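Fumarylacetoacetate hydrolase (Burkholderia xenovorans, PDB 5TI1) probably hydrolyses fumarylacetoacetate to fumarate and acetoacetate, the last step of phenylalanine and tyrosine breakdown, in a metal-dependent reaction. Local coordinates at residues G75-V79 and S107-Q111; T198-N204 and G437-L443; L389-N395 and R408-E412. One frame throughout, in Å; residues are numbered along the deposited sequence. Where two conformers were deposited one is given.

Contact 1 of 3, residues G75-V79 and S107-Q111; sequences GLLSV and SVRVQ
A loop that becomes extended at Leu77 runs past one side of a helix, and a single glutamine side chain ties the two together. Gly75 (phi 86°, psi 13°) closes the preceding helix in a Schellman motif, where a CB would jam against the carbonyl O of the residue before. Leu76 (phi -95°, psi -4°) makes the turn out of the helix, and Leu77, Ser78 and Val79 run extended, while Ser107-Gln111 is regular helix. The closest CA atoms are those of Leu77 and Gln111, 6.7 Å apart.

The hydrogen bonds belong to Gln111, whose CA-CB bond points toward the loop; with chi1 m, chi2 t and chi3 77° its amide lies along the backbone of Ser78. Ser78 N donates to Gln111 OE1 at 3.2 Å, and Gln111 NE2 to Ser78 O, again at 3.2 Å and almost linear. The amide thus pairs with both backbone groups of one residue, as a neighbouring beta strand might. Gln111 NE2 also makes a weak 3.3 Å bond to Ser107 O, one turn back.

The apolar contacts centre on Val108: its CG2 lies 3.5 Å from Val79 CG1, and its CG1 4.2 Å from Leu77 CD1.

Within the N-terminal family region, Leu77 packs on Leu68 and Leu71 of helix 68-73, so the loop joins that helix to helix 102-116. There Arg109, its CA-CB bond pointing away from the loop, hydrogen-bonds the carbonyl O atoms of Gln40 and Asn41.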
loop_
_atom_site.group_PDB
_atom_site.type_symbol
_atom_site.label_atom_id
_atom_site.label_comp_id
_atom_site.label_asym_id
_atom_site.label_seq_id
_atom_site.Cartn_x
_atom_site.Cartn_y
_atom_site.Cartn_z
ATOM N N GLY B 75 -35.486 -14.080 -3.832
ATOM C CA GLY B 75 -35.623 -14.258 -5.261
ATOM C C GLY B 75 -35.927 -13.006 -6.048
ATOM O O GLY B 75 -36.294 -13.113 -7.222
ATOM N N LEU B 76 -35.790 -11.821 -5.454
ATOM C CA LEU B 76 -36.057 -10.573 -6.156
ATOM C C LEU B 76 -34.805 -9.946 -6.755
ATOM O O LEU B 76 -34.902 -8.923 -7.442
ATOM C CB LEU B 76 -36.726 -9.562 -5.218
ATOM C CG LEU B 76 -38.074 -9.904 -4.589
ATOM C CD1 LEU B 76 -38.788 -8.618 -4.247
ATOM C CD2 LEU B 76 -38.927 -10.760 -5.497
ATOM N N LEU B 77 -33.638 -10.534 -6.520
ATOM C CA LEU B 77 -32.380 -9.956 -6.958
ATOM C C LEU B 77 -31.449 -11.109 -7.297
ATOM O O LEU B 77 -31.278 -12.022 -6.486
ATOM C CB LEU B 77 -31.785 -9.069 -5.858
ATOM C CG LEU B 77 -30.574 -8.187 -6.158
ATOM C CD1 LEU B 77 -30.904 -7.179 -7.248
ATOM C CD2 LEU B 77 -30.124 -7.483 -4.880
ATOM N N SER B 78 -30.870 -11.084 -8.489
ATOM C CA SER B 78 -29.989 -12.162 -8.917
ATOM C C SER B 78 -28.696 -11.607 -9.496
ATOM O O SER B 78 -28.712 -10.634 -10.257
ATOM C CB SER B 78 -30.662 -13.035 -9.953
ATOM O OG SER B 78 -30.784 -12.297 -11.147
ATOM N N VAL B 79 -27.584 -12.236 -9.124
ATOM C CA VAL B 79 -26.272 -11.985 -9.717
ATOM C C VAL B 79 -25.728 -13.316 -10.218
ATOM O O VAL B 79 -26.224 -14.385 -9.824
ATOM C CB VAL B 79 -25.299 -11.337 -8.701
ATOM C CG1 VAL B 79 -25.620 -9.875 -8.509
ATOM C CG2 VAL B 79 -25.357 -12.070 -7.371
ATOM N N SER B 107 -26.833 -4.495 -13.876
ATOM C CA SER B 107 -27.952 -5.399 -13.626
ATOM C C SER B 107 -28.557 -5.168 -12.241
ATOM O O SER B 107 -29.771 -4.972 -12.104
ATOM C CB SER B 107 -27.494 -6.849 -13.772
ATOM O OG SER B 107 -28.558 -7.744 -13.487
ATOM N N VAL B 108 -27.721 -5.192 -11.197
ATOM C CA VAL B 108 -28.225 -4.960 -9.846
ATOM C C VAL B 108 -28.886 -3.591 -9.746
ATOM O O VAL B 108 -29.966 -3.446 -9.158
ATOM C CB VAL B 108 -27.093 -5.118 -8.813
ATOM C CG1 VAL B 108 -27.555 -4.640 -7.444
ATOM C CG2 VAL B 108 -26.655 -6.565 -8.735
ATOM N N ARG B 109 -28.258 -2.567 -10.328
ATOM C CA ARG B 109 -28.805 -1.220 -10.227
ATOM C C ARG B 109 -30.174 -1.116 -10.896
ATOM O O ARG B 109 -31.080 -0.450 -10.378
ATOM C CB ARG B 109 -27.835 -0.218 -10.840
ATOM C CG ARG B 109 -28.432 1.155 -10.918
ATOM C CD ARG B 109 -27.524 2.140 -11.581
ATOM N NE ARG B 109 -28.220 3.406 -11.712
ATOM C CZ ARG B 109 -28.240 4.326 -10.759
ATOM N NH1 ARG B 109 -27.579 4.104 -9.629
ATOM N NH2 ARG B 109 -28.913 5.458 -10.935
ATOM N N VAL B 110 -30.349 -1.778 -12.040
ATOM C CA VAL B 110 -31.630 -1.724 -12.733
ATOM C C VAL B 110 -32.699 -2.476 -11.948
ATOM O O VAL B 110 -33.831 -1.999 -11.807
ATOM C CB VAL B 110 -31.486 -2.267 -14.172
ATOM C CG1 VAL B 110 -32.847 -2.341 -14.842
ATOM C CG2 VAL B 110 -30.562 -1.377 -14.979
ATOM N N GLN B 111 -32.368 -3.665 -11.437
ATOM C CA GLN B 111 -33.329 -4.419 -10.636
ATOM C C GLN B 111 -33.767 -3.617 -9.413
ATOM O O GLN B 111 -34.966 -3.502 -9.121
ATOM C CB GLN B 111 -32.722 -5.756 -10.212
ATOM C CG GLN B 111 -32.426 -6.716 -11.365
ATOM C CD GLN B 111 -31.699 -7.968 -10.901
ATOM O OE1 GLN B 111 -32.302 -8.873 -10.325
ATOM N NE2 GLN B 111 -30.396 -8.018 -11.137
#

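Contact 2 of 3, residues T198-N204 and G437-L443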
loop_
_atom_site.group_PDB
_atom_site.type_symbol
_atom_site.label_atom_id
_atom_site.label_comp_id
_atom_site.label_asym_id
_atom_site.label_seq_id
_atom_site.Cartn_x
_atom_site.Cartn_y
_atom_site.Cartn_z
ATOM N N THR B 198 -14.609 7.159 12.889
ATOM C CA THR B 198 -13.466 6.676 13.651
ATOM C C THR B 198 -12.740 7.869 14.244
ATOM O O THR B 198 -12.375 8.788 13.499
ATOM C CB THR B 198 -12.507 5.874 12.765
ATOM O OG1 THR B 198 -13.236 4.867 12.043
ATOM C CG2 THR B 198 -11.441 5.231 13.613
ATOM N N PRO B 199 -12.536 7.923 15.559
ATOM C CA PRO B 199 -11.729 9.005 16.130
ATOM C C PRO B 199 -10.290 8.918 15.652
ATOM O O PRO B 199 -9.758 7.835 15.391
ATOM C CB PRO B 199 -11.830 8.767 17.645
ATOM C CG PRO B 199 -12.161 7.331 17.784
ATOM C CD PRO B 199 -13.012 6.980 16.582
ATOM N N VAL B 200 -9.655 10.077 15.545
ATOM C CA VAL B 200 -8.308 10.183 15.004
ATOM C C VAL B 200 -7.423 10.793 16.066
ATOM O O VAL B 200 -7.686 11.906 16.539
ATOM C CB VAL B 200 -8.271 11.030 13.726
ATOM C CG1 VAL B 200 -6.829 11.226 13.284
ATOM C CG2 VAL B 200 -9.091 10.361 12.631
ATOM N N ARG B 201 -6.366 10.093 16.434
ATOM C CA ARG B 201 -5.534 10.580 17.520
ATOM C C ARG B 201 -4.444 11.471 16.959
ATOM O O ARG B 201 -3.766 11.097 15.989
ATOM C CB ARG B 201 -4.916 9.444 18.325
ATOM C CG ARG B 201 -4.201 10.020 19.546
ATOM C CD ARG B 201 -3.834 8.997 20.581
ATOM N NE ARG B 201 -4.963 8.215 21.088
ATOM C CZ ARG B 201 -5.738 8.555 22.118
ATOM N NH1 ARG B 201 -5.550 9.702 22.765
ATOM N NH2 ARG B 201 -6.720 7.747 22.488
ATOM N N ARG B 202 -4.293 12.651 17.558
ATOM C CA ARG B 202 -3.227 13.563 17.190
ATOM C C ARG B 202 -1.895 12.827 17.284
ATOM O O ARG B 202 -1.579 12.266 18.346
ATOM C CB ARG B 202 -3.214 14.794 18.096
ATOM C CG ARG B 202 -2.062 15.777 17.827
ATOM C CD ARG B 202 -2.111 16.979 18.793
ATOM N NE ARG B 202 -3.391 17.681 18.732
ATOM C CZ ARG B 202 -3.681 18.635 17.851
ATOM N NH1 ARG B 202 -2.772 19.015 16.961
ATOM N NH2 ARG B 202 -4.885 19.212 17.856
ATOM N N PRO B 203 -1.115 12.776 16.211
ATOM C CA PRO B 203 0.156 12.045 16.254
ATOM C C PRO B 203 1.240 12.803 17.000
ATOM O O PRO B 203 1.314 14.032 16.954
ATOM C CB PRO B 203 0.518 11.892 14.770
ATOM C CG PRO B 203 -0.187 13.058 14.082
ATOM C CD PRO B 203 -1.468 13.229 14.850
ATOM N N ASN B 204 2.077 12.056 17.716
ATOM C CA ASN B 204 3.391 12.547 18.086
ATOM C C ASN B 204 4.373 12.239 16.960
ATOM O O ASN B 204 4.123 11.382 16.116
ATOM C CB ASN B 204 3.873 11.907 19.384
ATOM C CG ASN B 204 3.015 12.286 20.572
ATOM O OD1 ASN B 204 2.739 13.458 20.806
ATOM N ND2 ASN B 204 2.568 11.289 21.312
ATOM N N GLY B 437 -14.585 12.723 11.374
ATOM C CA GLY B 437 -13.701 12.233 12.413
ATOM C C GLY B 437 -13.503 13.302 13.455
ATOM O O GLY B 437 -13.532 14.498 13.149
ATOM N N GLU B 438 -13.295 12.871 14.698
ATOM C CA GLU B 438 -13.081 13.780 15.813
ATOM C C GLU B 438 -11.713 13.495 16.424
ATOM O O GLU B 438 -11.324 12.335 16.576
ATOM C CB GLU B 438 -14.214 13.642 16.835
ATOM C CG GLU B 438 -14.128 14.602 18.010
ATOM C CD GLU B 438 -15.433 14.686 18.795
ATOM O OE1 GLU B 438 -15.439 14.331 19.983
ATOM O OE2 GLU B 438 -16.454 15.098 18.211
ATOM N N ILE B 439 -10.967 14.551 16.739
ATOM C CA ILE B 439 -9.549 14.426 17.071
ATOM C C ILE B 439 -9.385 14.117 18.558
ATOM O O ILE B 439 -9.958 14.799 19.419
ATOM C CB ILE B 439 -8.783 15.702 16.689
ATOM C CG1 ILE B 439 -8.876 15.952 15.176
ATOM C CG2 ILE B 439 -7.334 15.612 17.171
ATOM C CD1 ILE B 439 -8.514 14.760 14.333
ATOM N N LEU B 440 -8.601 13.068 18.863
ATOM C CA LEU B 440 -8.244 12.728 20.234
ATOM C C LEU B 440 -6.901 13.349 20.601
ATOM O O LEU B 440 -6.026 13.492 19.740
ATOM C CB LEU B 440 -8.174 11.219 20.404
ATOM C CG LEU B 440 -9.459 10.495 19.998
ATOM C CD1 LEU B 440 -9.326 9.000 20.242
ATOM C CD2 LEU B 440 -10.650 11.073 20.759
ATOM N N PRO B 441 -6.723 13.740 21.868
ATOM C CA PRO B 441 -5.436 14.298 22.294
ATOM C C PRO B 441 -4.298 13.321 22.031
ATOM O O PRO B 441 -4.471 12.101 22.072
ATOM C CB PRO B 441 -5.628 14.530 23.799
ATOM C CG PRO B 441 -7.090 14.631 23.977
ATOM C CD PRO B 441 -7.703 13.723 22.965
ATOM N N ALA B 442 -3.125 13.877 21.751
ATOM C CA ALA B 442 -1.956 13.042 21.540
ATOM C C ALA B 442 -1.633 12.276 22.816
ATOM O O ALA B 442 -1.985 12.694 23.922
ATOM C CB ALA B 442 -0.754 13.889 21.108
ATOM N N LEU B 443 -0.975 11.132 22.645
ATOM C CA LEU B 443 -0.581 10.320 23.786
ATOM C C LEU B 443 0.484 11.038 24.600
ATOM O O LEU B 443 1.357 11.719 24.049
ATOM C CB LEU B 443 -0.063 8.963 23.318
ATOM C CG LEU B 443 -1.142 8.076 22.700
ATOM C CD1 LEU B 443 -0.551 6.764 22.190
ATOM C CD2 LEU B 443 -2.267 7.838 23.700
HETATM O O HOH W 1 -0.490 10.374 20.002
HETATM O O HOH W 2 2.296 14.127 23.303
#
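This is a parallel strand pairing between two pieces of chain more than 230 residues apart, the start of strand 200-207 beside the end of strand 429-440, near the C-terminus. The register sets Val200 opposite Ile439 and Arg201 opposite Leu440. Val200 N donates to Glu438 O (3.0 Å), Leu440 N to Val200 O (2.8 Å) and Arg202 N to Leu440 O (2.9 Å), so Val200 spans Glu438 and Leu440 in the staggered way of parallel strands. Ile439 CA adds a CA-H...O contact to Val200 O at 3.2 Å.

Beyond Arg202 direct backbone pairing gives way to water and side chains. One water takes a hydrogen bond from Leu443 N and gives one to Arg202 O; Asn204 ND2 donates to Leu443 O at 3.0 Å, and a second water joins Asn204 OD1 to that same Leu443 O. The two strands belong to a mixed beta sheet of the C-terminal FAH-family region, where strand 216-219 flanks 200-207 and strand 416-424 flanks 429-440.

The sheet's two faces differ. Val200 and Ile439, with Val200 CB 3.8 Å from Ile439 CD1, point inward onto Trp261, which with Asp260 belongs to the bound sodium's site; Val200's side chain is about 8 Å from the sodium. On the other face the Arg201 guanidinium lies between Leu440 CD1 and Leu443 CD2, while Arg201 NH1 donates to Pro441 O at 2.7 Å. Arg202 sits by Ile439, its CB 4.3 Å from Ile439 CG2, and its NE forms a salt bridge with Asp413. Asn204 O accepts a hydrogen bond from Ser363 of the second subunit.

Contact 3 of 3, residues L389-N395 and R408-E412; sequences LLELTWN and RSFIE
Helical turn Leu389-Leu392 ends in a Schellman motif with Trp394 (phi 44°, C-prime) and Asn395 (phi 57°) at positive phi: Asn395 N bonds to Leu390 O (2.8 Å) and Trp394 N to Glu391 O (3.0 Å). Thr393 OG1 (chi1 p) bonds back to Leu389 O at 2.8 Å. No hydrogen bond joins this turn to segment 408-412; nearest CA pairs are Leu389-Phe410 and Thr393-Ser409, each 5.9 Å.

Arg408 O lies 3.5 Å from Thr393 CG2, while Arg408 NE forms a salt bridge with Asp415. The CA-CB bond of Ser409 (phi/psi -97/-72) points away, yet Ser409 O lies 3.3 Å from Leu389 CB, buried with no polar partner. Phe410 (-111/180, chi1 m) contributes most: CE1 is 3.9 Å from Leu390 CA, CZ 4.0 Å from Leu390 CD1, and Asn395 OD1, bonded to Lys222, meets the ring edge 3.6 Å from CZ. Ile411 CG1 is 4.4 Å from Leu389 CD2, and Glu412 OE2 pairs by charge alone with Arg408 NH1 at 3.2 Å.

Asp224 of strand 223-233 takes hydrogen bonds from Leu389 N and Leu390 N, Leu389 and Ile411 pack on Ile225, beside metal ligand Glu226, and Glu391 OE2 bonds weakly to ND1 of the predicted proton acceptor His160 on helix 158-168.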
loop_
_atom_site.group_PDB
_atom_site.type_symbol
_atom_site.label_atom_id
_atom_site.label_comp_id
_atom_site.label_asym_id
_atom_site.label_seq_id
_atom_site.Cartn_x
_atom_site.Cartn_y
_atom_site.Cartn_z
ATOM N N LEU B 389 -7.123 23.670 5.942
ATOM C CA LEU B 389 -6.906 24.809 6.828
ATOM C C LEU B 389 -5.601 25.514 6.504
ATOM O O LEU B 389 -5.504 26.736 6.666
ATOM C CB LEU B 389 -6.920 24.377 8.298
ATOM C CG LEU B 389 -8.258 24.085 8.980
ATOM C CD1 LEU B 389 -9.201 25.258 8.824
ATOM C CD2 LEU B 389 -8.899 22.821 8.440
ATOM N N LEU B 390 -4.593 24.765 6.040
ATOM C CA LEU B 390 -3.348 25.385 5.595
ATOM C C LEU B 390 -3.615 26.477 4.559
ATOM O O LEU B 390 -3.057 27.579 4.640
ATOM C CB LEU B 390 -2.403 24.319 5.037
ATOM C CG LEU B 390 -1.146 24.867 4.351
ATOM C CD1 LEU B 390 -0.214 25.517 5.368
ATOM C CD2 LEU B 390 -0.426 23.785 3.532
ATOM N N GLU B 391 -4.487 26.201 3.588
ATOM C CA GLU B 391 -4.834 27.230 2.612
ATOM C C GLU B 391 -5.823 28.235 3.191
ATOM O O GLU B 391 -5.639 29.448 3.046
ATOM C CB GLU B 391 -5.415 26.600 1.348
ATOM C CG GLU B 391 -4.504 25.587 0.663
ATOM C CD GLU B 391 -5.280 24.687 -0.252
ATOM O OE1 GLU B 391 -5.427 25.033 -1.437
ATOM O OE2 GLU B 391 -5.769 23.639 0.219
ATOM N N LEU B 392 -6.882 27.743 3.841
ATOM C CA LEU B 392 -7.945 28.627 4.308
ATOM C C LEU B 392 -7.415 29.717 5.233
ATOM O O LEU B 392 -7.910 30.851 5.197
ATOM C CB LEU B 392 -9.036 27.810 5.008
ATOM C CG LEU B 392 -9.820 26.861 4.094
ATOM C CD1 LEU B 392 -10.682 25.888 4.884
ATOM C CD2 LEU B 392 -10.655 27.650 3.080
ATOM N N THR B 393 -6.405 29.409 6.046
ATOM C CA THR B 393 -5.842 30.375 6.984
ATOM C C THR B 393 -4.479 30.892 6.541
ATOM O O THR B 393 -3.830 31.624 7.296
ATOM C CB THR B 393 -5.733 29.770 8.390
ATOM O OG1 THR B 393 -4.695 28.784 8.422
ATOM C CG2 THR B 393 -7.040 29.118 8.797
ATOM N N TRP B 394 -4.048 30.546 5.331
ATOM C CA TRP B 394 -2.718 30.878 4.812
ATOM C C TRP B 394 -1.649 30.624 5.875
ATOM O O TRP B 394 -0.954 31.524 6.352
ATOM C CB TRP B 394 -2.656 32.313 4.290
ATOM C CG TRP B 394 -1.554 32.508 3.279
ATOM C CD1 TRP B 394 -0.374 33.170 3.465
ATOM C CD2 TRP B 394 -1.526 32.012 1.933
ATOM N NE1 TRP B 394 0.381 33.127 2.315
ATOM C CE2 TRP B 394 -0.304 32.422 1.361
ATOM C CE3 TRP B 394 -2.421 31.269 1.154
ATOM C CZ2 TRP B 394 0.047 32.114 0.047
ATOM C CZ3 TRP B 394 -2.065 30.958 -0.151
ATOM C CH2 TRP B 394 -0.843 31.380 -0.689
ATOM N N ASN B 395 -1.540 29.348 6.241
ATOM C CA ASN B 395 -0.581 28.874 7.237
ATOM C C ASN B 395 -0.745 29.587 8.580
ATOM O O ASN B 395 0.213 29.712 9.348
ATOM C CB ASN B 395 0.857 29.011 6.731
ATOM C CG ASN B 395 1.806 28.090 7.456
ATOM O OD1 ASN B 395 1.373 27.146 8.129
ATOM N ND2 ASN B 395 3.106 28.351 7.328
ATOM N N ARG B 408 -9.918 29.329 14.260
ATOM C CA ARG B 408 -9.070 28.174 14.009
ATOM C C ARG B 408 -7.942 28.557 13.073
ATOM O O ARG B 408 -8.168 29.228 12.059
ATOM C CB ARG B 408 -9.864 27.004 13.414
ATOM C CG ARG B 408 -10.713 26.256 14.431
ATOM C CD ARG B 408 -9.850 25.646 15.531
ATOM N NE ARG B 408 -10.635 24.876 16.487
ATOM C CZ ARG B 408 -11.271 25.400 17.535
ATOM N NH1 ARG B 408 -11.231 26.709 17.753
ATOM N NH2 ARG B 408 -11.948 24.614 18.368
ATOM N N SER B 409 -6.730 28.135 13.419
ATOM C CA SER B 409 -5.651 28.077 12.445
ATOM C C SER B 409 -5.565 26.647 11.935
ATOM O O SER B 409 -5.974 26.367 10.806
ATOM C CB SER B 409 -4.332 28.545 13.052
ATOM O OG SER B 409 -4.336 29.953 13.187
ATOM N N PHE B 410 -5.080 25.730 12.765
ATOM C CA PHE B 410 -5.143 24.306 12.468
ATOM C C PHE B 410 -6.123 23.633 13.430
ATOM O O PHE B 410 -6.745 24.289 14.270
ATOM C CB PHE B 410 -3.738 23.695 12.501
ATOM C CG PHE B 410 -2.871 24.157 11.364
ATOM C CD1 PHE B 410 -2.947 23.539 10.118
ATOM C CD2 PHE B 410 -2.027 25.243 11.515
ATOM C CE1 PHE B 410 -2.168 23.980 9.050
ATOM C CE2 PHE B 410 -1.248 25.693 10.463
ATOM C CZ PHE B 410 -1.315 25.061 9.220
ATOM N N ILE B 411 -6.292 22.317 13.270
ATOM C CA ILE B 411 -7.302 21.587 14.030
ATOM C C ILE B 411 -6.875 21.441 15.488
ATOM O O ILE B 411 -5.711 21.153 15.794
ATOM C CB ILE B 411 -7.554 20.205 13.408
ATOM C CG1 ILE B 411 -8.062 20.322 11.966
ATOM C CG2 ILE B 411 -8.552 19.421 14.252
ATOM C CD1 ILE B 411 -7.983 18.994 11.221
ATOM N N GLU B 412 -7.824 21.602 16.393
ATOM C CA GLU B 412 -7.564 21.478 17.816
ATOM C C GLU B 412 -8.227 20.218 18.365
ATOM O O GLU B 412 -9.097 19.618 17.722
ATOM C CB GLU B 412 -8.030 22.747 18.549
ATOM C CG GLU B 412 -6.896 23.754 18.645
ATOM C CD GLU B 412 -7.348 25.179 18.587
ATOM O OE1 GLU B 412 -6.515 26.043 18.238
ATOM O OE2 GLU B 412 -8.528 25.445 18.893
#

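Contact 1 stands apart, its centre about 41 and 47 Å from those of contacts 2 and 3 and across the chain's centre, in the N-terminal family region away from the annotated sites. Contacts 2 and 3, centres about 17 Å apart, both pack on strand 223-233 and touch: Arg202 NH2 probably hydrogen-bonds Ile411 O at 2.9 Å. All are partly buried, with exposed touching residues in contacts 1 and 2 (one and three) but none in contact 3. Backbone bonding between strands dominates contact 2; contact 1 has one side-chain amide hydrogen-bonded to a loop backbone, beside a small apolar patch; contact 3 is van der Waals packing without a hydrogen bond between the segments.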